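Local coordinates for chloroplast pentatricopeptide repeat protein 10 (Zea mays, PDB 4M59) that binds two similar intergenic RNA elements of the chloroplast, near atpH and psaJ, and stabilises the mRNAs by blocking exonucleases that would degrade them, at residues E338-G341 with E342-R345; C348-R352 with V353-T357; R373-E376 with G377-S381. The protein carries 4 engineered substitutions. All coordinates share one frame; numbering follows the deposited sequence.

Contact 1: residues E338-G341 with E342-R345; sequences EMLG and EMSR
Glu342 N donates a hydrogen bond to Glu338 O at 3.0 Å, and the next two i to i+4 bonds follow from Met343 N to Met339 O and from Ser344 N to Leu340 O. In the last turn Gly341 O is shared: Arg345 N reaches it at 2.8 Å but at a poor angle, so that bond is weak, and Ser344 OG adds a second at 3.3 Å. The serine can do this because its hydroxyl sits between its own backbone N and carbonyl carbon (chi1 57°), turned back toward the preceding turn; a small polar side chain suits this exposed position. The Arg345 chain bends at chi3 and brings NH1 back to 3.8 Å from Gly341 O, with that oxygen over one guanidinium face. Glu342, extended outward, has outside partners in a weak hydrogen bond to Tyr320 and a long, weak ion pair with Lys309.

On the apolar side, Met343 SD lies 3.8 Å from Leu340 CA and 4.0 Å from the methyl Leu340 CD1, the side chains crossing at a slant. Methionine brings a pliable thioether to this seam, leucine a compact branched end. Leu340 meets Trp355 and Met358 of helix 352-359; Met343 touches Tyr320 on helix 317-328 and Thr354. Such an amphipathic helix is consistent with the second helix of the predicted repeat PPR 8 (residues 316-350).

Contact 2: residues C348-R352 with V353-T357; sequences CTPNR and VTWNT
Pro350 packs its CB against both Thr354 and Trp355, and this is the dense part of the contact. The proline CB stands 3.6 Å from Thr354 CG2 and 3.7 Å from Trp355 CZ2, meeting the indole obliquely. Proline suits this spot because its ring fixes its phi just before the N-cap and offers a compact apolar surface to the threonine and the tryptophan. The indole is brought beside the proline by its first torsion, CG opposite the carbonyl carbon (chi1 -59°), which also sets Trp355 CD1 3.1 Å from Asn351 O. That same oxygen accepts a straight bond from Trp355 N at 3.1 Å, the first clear i to i+4 link of the helix. Asn351 occupies the N-cap position, a common place for asparagine, and a weak and doubtful bond runs from its backbone N to Thr354 OG1; the threonine hydroxyl has a hydrogen bond with Asn321 of helix 317-328.

The other side is looser. Arg352 bends outward at chi2 and chi3, exposed, and its carbonyl oxygen accepts a weak bond from Asn356 N, Arg352 O to Asn356 N being 3.3 Å. Arg352 packs on Lys555, Val353 on Ser560 and Asn356 on Gly558, all of the second subunit.

Replacing Trp355 by alanine is likely to open a gap beside Pro350 and leave Leu340, Val374 and Met378 without their shared aromatic neighbour. The indole is wedged between two helices, meeting Leu340 of helix 333-346 and Val374 and Met378 of helix 367-380, while Thr354 turns to Val317 of helix 317-328 and to Met343.

Contact 3: residues R373-E376 with G377-S381; sequences RVLE and GMRSS. Engineered in segment 377-381: Ser381 (natural residue Cys). With PO4 (phosphate ion), chain E.
The Arg379 guanidinium lies with one face over Leu375, whose CD1 sits 3.6 Å above its plane and toward the rim, while Leu375 CG comes within 3.3 Å of Arg379 NH1. The arginine chain, extended from CG to NE, runs back along the helix past the leucine, and its NH2 goes on to a salt bridge with Glu412. An arginine suits this border, its flat group resting on a hydrocarbon branch while its charge is met by the glutamate. The second flat group, the guanidinium of Arg373, meets a phosphate ion, probably from the crystallisation liquor, at its edge, near its plane: Arg373 NH2 gives O1 a weak bond of 3.0 Å. Arg373 NH1 forms a salt bridge of 3.0 Å with Glu376 OE2 one turn on, its hydrogen bond weak, and NH2 forms another with Asp369. Arg121 of the second subunit also binds the phosphate, so the ion lies between the two subunits.

Along the backbone, Val374 O accepts from two donors, Met378 N at 2.9 Å and Gly377 N from well above the carbonyl plane. Ser380 OG turns back to Glu376 O at 3.1 Å, on a lone pair, adding to a weak backbone bond in the last turn.

The buried side is apolar. Met378 SD approaches Val374 CG1 at 4.1 Å, and a pliable thioether suits a seam of differently shaped neighbours. Val374 and Met378 face Trp355 and Leu359 of helix 352-359, whereas Leu375 turns to Leu393 and Tyr397 of helix 387-400 and to Met409 of helix 403-413.

Overall arrangement
The three contacts follow one another along the chain on consecutive helices: contact 1 on helix 333-346, contact 2 at the start of helix 352-359, and contact 3 on helix 367-380. Their centres lie 11 to 12 Å apart. Contact 2 touches both others, chiefly through Pro350 and Trp355 toward contact 1 and through Trp355 toward contact 3, whereas contacts 1 and 3 stay about 5 Å apart at their nearest atoms. Contact 2 spans the predicted boundary between PPR 8 and PPR 9, so it probably lies at the junction of the two repeats. Such stacking of helical repeats builds the superhelix that holds the RNA, whose nearest atoms are about 12 to 19 Å from these contacts.

Contact 1: residues E338-G341 with E342-R345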
loop_
_atom_site.group_PDB
_atom_site.type_symbol
_atom_site.label_atom_id
_atom_site.label_comp_id
_atom_site.label_asym_id
_atom_site.label_seq_id
_atom_site.Cartn_x
_atom_site.Cartn_y
_atom_site.Cartn_z
ATOM N N GLU A 338 16.624 19.791 9.818
ATOM C CA GLU A 338 16.823 20.308 11.157
ATOM C C GLU A 338 17.312 19.172 12.017
ATOM O O GLU A 338 18.258 19.306 12.769
ATOM C CB GLU A 338 15.513 20.815 11.748
ATOM C CG GLU A 338 14.921 22.043 11.091
ATOM C CD GLU A 338 13.558 22.426 11.658
ATOM O OE1 GLU A 338 13.017 21.687 12.494
ATOM O OE2 GLU A 338 13.022 23.478 11.265
ATOM N N MET A 339 16.652 18.041 11.875
ATOM C CA MET A 339 16.904 16.911 12.735
ATOM C C MET A 339 18.262 16.307 12.483
ATOM O O MET A 339 18.904 15.821 13.392
ATOM C CB MET A 339 15.812 15.874 12.554
ATOM C CG MET A 339 15.846 14.792 13.583
ATOM S SD MET A 339 14.200 14.240 13.985
ATOM C CE MET A 339 13.557 15.716 14.735
ATOM N N LEU A 340 18.701 16.354 11.229
ATOM C CA LEU A 340 20.018 15.850 10.861
ATOM C C LEU A 340 21.112 16.713 11.483
ATOM O O LEU A 340 22.181 16.216 11.837
ATOM C CB LEU A 340 20.174 15.813 9.341
ATOM C CG LEU A 340 21.548 15.403 8.809
ATOM C CD1 LEU A 340 21.959 14.049 9.367
ATOM C CD2 LEU A 340 21.554 15.382 7.289
ATOM N N GLY A 341 20.834 18.006 11.610
ATOM C CA GLY A 341 21.771 18.930 12.207
ATOM C C GLY A 341 21.836 18.774 13.706
ATOM O O GLY A 341 22.909 18.746 14.285
ATOM N N GLU A 342 20.703 18.660 14.340
ATOM C CA GLU A 342 20.683 18.464 15.756
ATOM C C GLU A 342 21.396 17.214 16.091
ATOM O O GLU A 342 22.024 17.118 17.105
ATOM C CB GLU A 342 19.261 18.319 16.186
ATOM C CG GLU A 342 19.091 18.022 17.619
ATOM C CD GLU A 342 17.638 17.990 18.036
ATOM O OE1 GLU A 342 16.812 18.662 17.403
ATOM O OE2 GLU A 342 17.306 17.288 18.999
ATOM N N MET A 343 21.285 16.225 15.224
ATOM C CA MET A 343 22.025 15.004 15.422
ATOM C C MET A 343 23.465 15.333 15.549
ATOM O O MET A 343 24.009 15.227 16.602
ATOM C CB MET A 343 21.865 14.038 14.265
ATOM C CG MET A 343 20.523 13.490 14.110
ATOM S SD MET A 343 20.301 12.523 12.666
ATOM C CE MET A 343 21.547 11.367 12.945
ATOM N N SER A 344 24.071 15.806 14.477
ATOM C CA SER A 344 25.517 16.038 14.437
ATOM C C SER A 344 25.997 17.159 15.330
ATOM O O SER A 344 27.177 17.400 15.494
ATOM C CB SER A 344 25.970 16.312 13.022
ATOM O OG SER A 344 25.281 17.397 12.469
ATOM N N ARG A 345 25.052 17.858 15.900
ATOM C CA ARG A 345 25.401 18.942 16.791
ATOM C C ARG A 345 25.346 18.471 18.226
ATOM O O ARG A 345 26.112 18.931 19.058
ATOM C CB ARG A 345 24.462 20.115 16.593
ATOM C CG ARG A 345 24.909 21.349 17.300
ATOM C CD ARG A 345 24.065 22.531 16.930
ATOM N NE ARG A 345 22.684 22.344 17.342
ATOM C CZ ARG A 345 21.665 22.229 16.501
ATOM N NH1 ARG A 345 21.878 22.293 15.199
ATOM N NH2 ARG A 345 20.436 22.061 16.962
#

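Contact 2: residues C348-R352 with V353-T357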
loop_
_atom_site.group_PDB
_atom_site.type_symbol
_atom_site.label_atom_id
_atom_site.label_comp_id
_atom_site.label_asym_id
_atom_site.label_seq_id
_atom_site.Cartn_x
_atom_site.Cartn_y
_atom_site.Cartn_z
ATOM N N CYS A 348 25.173 12.932 17.880
ATOM C CA CYS A 348 24.776 11.742 17.151
ATOM C C CYS A 348 25.196 11.823 15.706
ATOM O O CYS A 348 24.608 12.546 14.921
ATOM C CB CYS A 348 23.275 11.515 17.249
ATOM S SG CYS A 348 22.728 11.084 18.889
ATOM N N THR A 349 26.225 11.070 15.361
ATOM C CA THR A 349 26.744 11.087 14.020
ATOM C C THR A 349 26.055 10.051 13.175
ATOM O O THR A 349 25.980 8.894 13.550
ATOM C CB THR A 349 28.230 10.835 14.018
ATOM O OG1 THR A 349 28.531 9.832 14.981
ATOM C CG2 THR A 349 28.946 12.087 14.412
ATOM N N PRO A 350 25.543 10.474 12.026
ATOM C CA PRO A 350 24.778 9.673 11.094
ATOM C C PRO A 350 25.533 8.462 10.624
ATOM O O PRO A 350 26.745 8.414 10.701
ATOM C CB PRO A 350 24.588 10.622 9.927
ATOM C CG PRO A 350 24.580 11.916 10.520
ATOM C CD PRO A 350 25.609 11.868 11.579
ATOM N N ASN A 351 24.792 7.486 10.137
ATOM C CA ASN A 351 25.377 6.297 9.588
ATOM C C ASN A 351 24.818 6.073 8.212
ATOM O O ASN A 351 24.053 6.874 7.723
ATOM C CB ASN A 351 25.086 5.106 10.487
ATOM C CG ASN A 351 23.664 5.070 10.966
ATOM O OD1 ASN A 351 23.326 4.322 11.872
ATOM N ND2 ASN A 351 22.822 5.884 10.368
ATOM N N ARG A 352 25.218 4.972 7.582
ATOM C CA ARG A 352 24.782 4.652 6.227
ATOM C C ARG A 352 23.273 4.466 6.168
ATOM O O ARG A 352 22.669 4.484 5.097
ATOM C CB ARG A 352 25.478 3.384 5.725
ATOM C CG ARG A 352 26.950 3.296 6.088
ATOM C CD ARG A 352 27.197 2.249 7.163
ATOM N NE ARG A 352 27.912 1.087 6.645
ATOM C CZ ARG A 352 28.503 0.172 7.407
ATOM N NH1 ARG A 352 28.467 0.281 8.727
ATOM N NH2 ARG A 352 29.131 -0.854 6.847
ATOM N N VAL A 353 22.677 4.283 7.338
ATOM C CA VAL A 353 21.256 4.051 7.462
ATOM C C VAL A 353 20.559 5.373 7.556
ATOM O O VAL A 353 19.477 5.551 7.040
ATOM C CB VAL A 353 20.959 3.288 8.734
ATOM C CG1 VAL A 353 19.514 2.908 8.778
ATOM C CG2 VAL A 353 21.826 2.063 8.811
ATOM N N THR A 354 21.210 6.299 8.237
ATOM C CA THR A 354 20.705 7.639 8.378
ATOM C C THR A 354 20.584 8.285 7.028
ATOM O O THR A 354 19.546 8.798 6.687
ATOM C CB THR A 354 21.624 8.455 9.248
ATOM O OG1 THR A 354 21.636 7.897 10.560
ATOM C CG2 THR A 354 21.143 9.859 9.331
ATOM N N TRP A 355 21.644 8.229 6.240
ATOM C CA TRP A 355 21.631 8.836 4.927
ATOM C C TRP A 355 20.624 8.203 3.994
ATOM O O TRP A 355 19.921 8.889 3.274
ATOM C CB TRP A 355 23.008 8.759 4.302
ATOM C CG TRP A 355 24.024 9.429 5.097
ATOM C CD1 TRP A 355 25.118 8.874 5.634
ATOM C CD2 TRP A 355 24.040 10.798 5.468
ATOM N NE1 TRP A 355 25.831 9.805 6.318
ATOM C CE2 TRP A 355 25.185 11.003 6.223
ATOM C CE3 TRP A 355 23.200 11.875 5.229
ATOM C CZ2 TRP A 355 25.510 12.229 6.745
ATOM C CZ3 TRP A 355 23.525 13.085 5.746
ATOM C CH2 TRP A 355 24.664 13.257 6.493
ATOM N N ASN A 356 20.608 6.875 3.980
ATOM C CA ASN A 356 19.723 6.128 3.098
ATOM C C ASN A 356 18.269 6.406 3.441
ATOM O O ASN A 356 17.407 6.452 2.565
ATOM C CB ASN A 356 20.008 4.629 3.195
ATOM C CG ASN A 356 19.838 3.916 1.868
ATOM O OD1 ASN A 356 18.743 3.878 1.306
ATOM N ND2 ASN A 356 20.923 3.346 1.361
ATOM N N THR A 357 18.007 6.590 4.729
ATOM C CA THR A 357 16.691 6.922 5.191
ATOM C C THR A 357 16.367 8.285 4.635
ATOM O O THR A 357 15.272 8.519 4.156
ATOM C CB THR A 357 16.652 6.927 6.713
ATOM O OG1 THR A 357 17.037 5.642 7.198
ATOM C CG2 THR A 357 15.288 7.212 7.207
#

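Contact 3: residues R373-E376 with G377-S381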
loop_
_atom_site.group_PDB
_atom_site.type_symbol
_atom_site.label_atom_id
_atom_site.label_comp_id
_atom_site.label_asym_id
_atom_site.label_seq_id
_atom_site.Cartn_x
_atom_site.Cartn_y
_atom_site.Cartn_z
ATOM N N ARG A 373 20.876 19.050 -0.494
ATOM C CA ARG A 373 21.223 19.503 0.838
ATOM C C ARG A 373 21.669 18.360 1.716
ATOM O O ARG A 373 22.380 18.564 2.680
ATOM C CB ARG A 373 20.049 20.233 1.471
ATOM C CG ARG A 373 20.457 21.377 2.343
ATOM C CD ARG A 373 21.323 22.348 1.575
ATOM N NE ARG A 373 20.591 23.164 0.614
ATOM C CZ ARG A 373 21.091 23.578 -0.545
ATOM N NH1 ARG A 373 22.315 23.239 -0.908
ATOM N NH2 ARG A 373 20.363 24.318 -1.352
ATOM N N VAL A 374 21.244 17.155 1.373
ATOM C CA VAL A 374 21.643 15.956 2.079
ATOM C C VAL A 374 22.992 15.507 1.604
ATOM O O VAL A 374 23.875 15.203 2.386
ATOM C CB VAL A 374 20.673 14.820 1.803
ATOM C CG1 VAL A 374 21.204 13.545 2.349
ATOM C CG2 VAL A 374 19.343 15.111 2.402
ATOM N N LEU A 375 23.145 15.475 0.296
ATOM C CA LEU A 375 24.385 15.108 -0.337
ATOM C C LEU A 375 25.500 16.053 0.061
ATOM O O LEU A 375 26.646 15.671 0.161
ATOM C CB LEU A 375 24.168 15.137 -1.832
ATOM C CG LEU A 375 25.313 14.913 -2.796
ATOM C CD1 LEU A 375 26.065 13.687 -2.432
ATOM C CD2 LEU A 375 24.705 14.760 -4.149
ATOM N N GLU A 376 25.132 17.299 0.303
ATOM C CA GLU A 376 26.059 18.309 0.770
ATOM C C GLU A 376 26.595 17.927 2.130
ATOM O O GLU A 376 27.703 18.278 2.493
ATOM C CB GLU A 376 25.338 19.642 0.860
ATOM C CG GLU A 376 26.220 20.858 0.834
ATOM C CD GLU A 376 25.474 22.098 1.241
ATOM O OE1 GLU A 376 25.340 22.337 2.455
ATOM O OE2 GLU A 376 25.009 22.827 0.350
ATOM N N GLY A 377 25.785 17.197 2.884
ATOM C CA GLY A 377 26.166 16.725 4.196
ATOM C C GLY A 377 26.870 15.393 4.162
ATOM O O GLY A 377 27.659 15.085 5.035
ATOM N N MET A 378 26.579 14.591 3.156
ATOM C CA MET A 378 27.273 13.334 2.991
ATOM C C MET A 378 28.710 13.633 2.648
ATOM O O MET A 378 29.623 12.993 3.141
ATOM C CB MET A 378 26.629 12.501 1.892
ATOM C CG MET A 378 25.211 12.099 2.199
ATOM S SD MET A 378 24.306 11.325 0.870
ATOM C CE MET A 378 25.069 9.729 0.853
ATOM N N ARG A 379 28.898 14.638 1.816
ATOM C CA ARG A 379 30.223 14.983 1.373
ATOM C C ARG A 379 31.058 15.551 2.484
ATOM O O ARG A 379 32.136 15.058 2.754
ATOM C CB ARG A 379 30.159 15.953 0.207
ATOM C CG ARG A 379 29.647 15.319 -1.050
ATOM C CD ARG A 379 29.946 16.141 -2.273
ATOM N NE ARG A 379 30.048 15.287 -3.448
ATOM C CZ ARG A 379 29.142 15.230 -4.407
ATOM N NH1 ARG A 379 28.076 15.988 -4.341
ATOM N NH2 ARG A 379 29.309 14.420 -5.429
ATOM N N SER A 380 30.555 16.599 3.129
ATOM C CA SER A 380 31.270 17.241 4.225
ATOM C C SER A 380 31.485 16.274 5.384
ATOM O O SER A 380 32.401 16.449 6.188
ATOM C CB SER A 380 30.514 18.482 4.704
ATOM O OG SER A 380 29.220 18.141 5.169
ATOM N N SER A 381 30.632 15.258 5.467
ATOM C CA SER A 381 30.724 14.265 6.526
ATOM C C SER A 381 31.920 13.338 6.314
ATOM O O SER A 381 32.065 12.331 7.005
ATOM C CB SER A 381 29.435 13.445 6.609
ATOM O OG SER A 381 29.507 12.480 7.643
HETATM P P PO4 E . 19.731 27.481 -4.411
HETATM O O1 PO4 E . 20.155 26.704 -3.188
HETATM O O2 PO4 E . 18.225 27.571 -4.452
HETATM O O3 PO4 E . 20.318 28.871 -4.352
HETATM O O4 PO4 E . 20.228 26.779 -5.652
#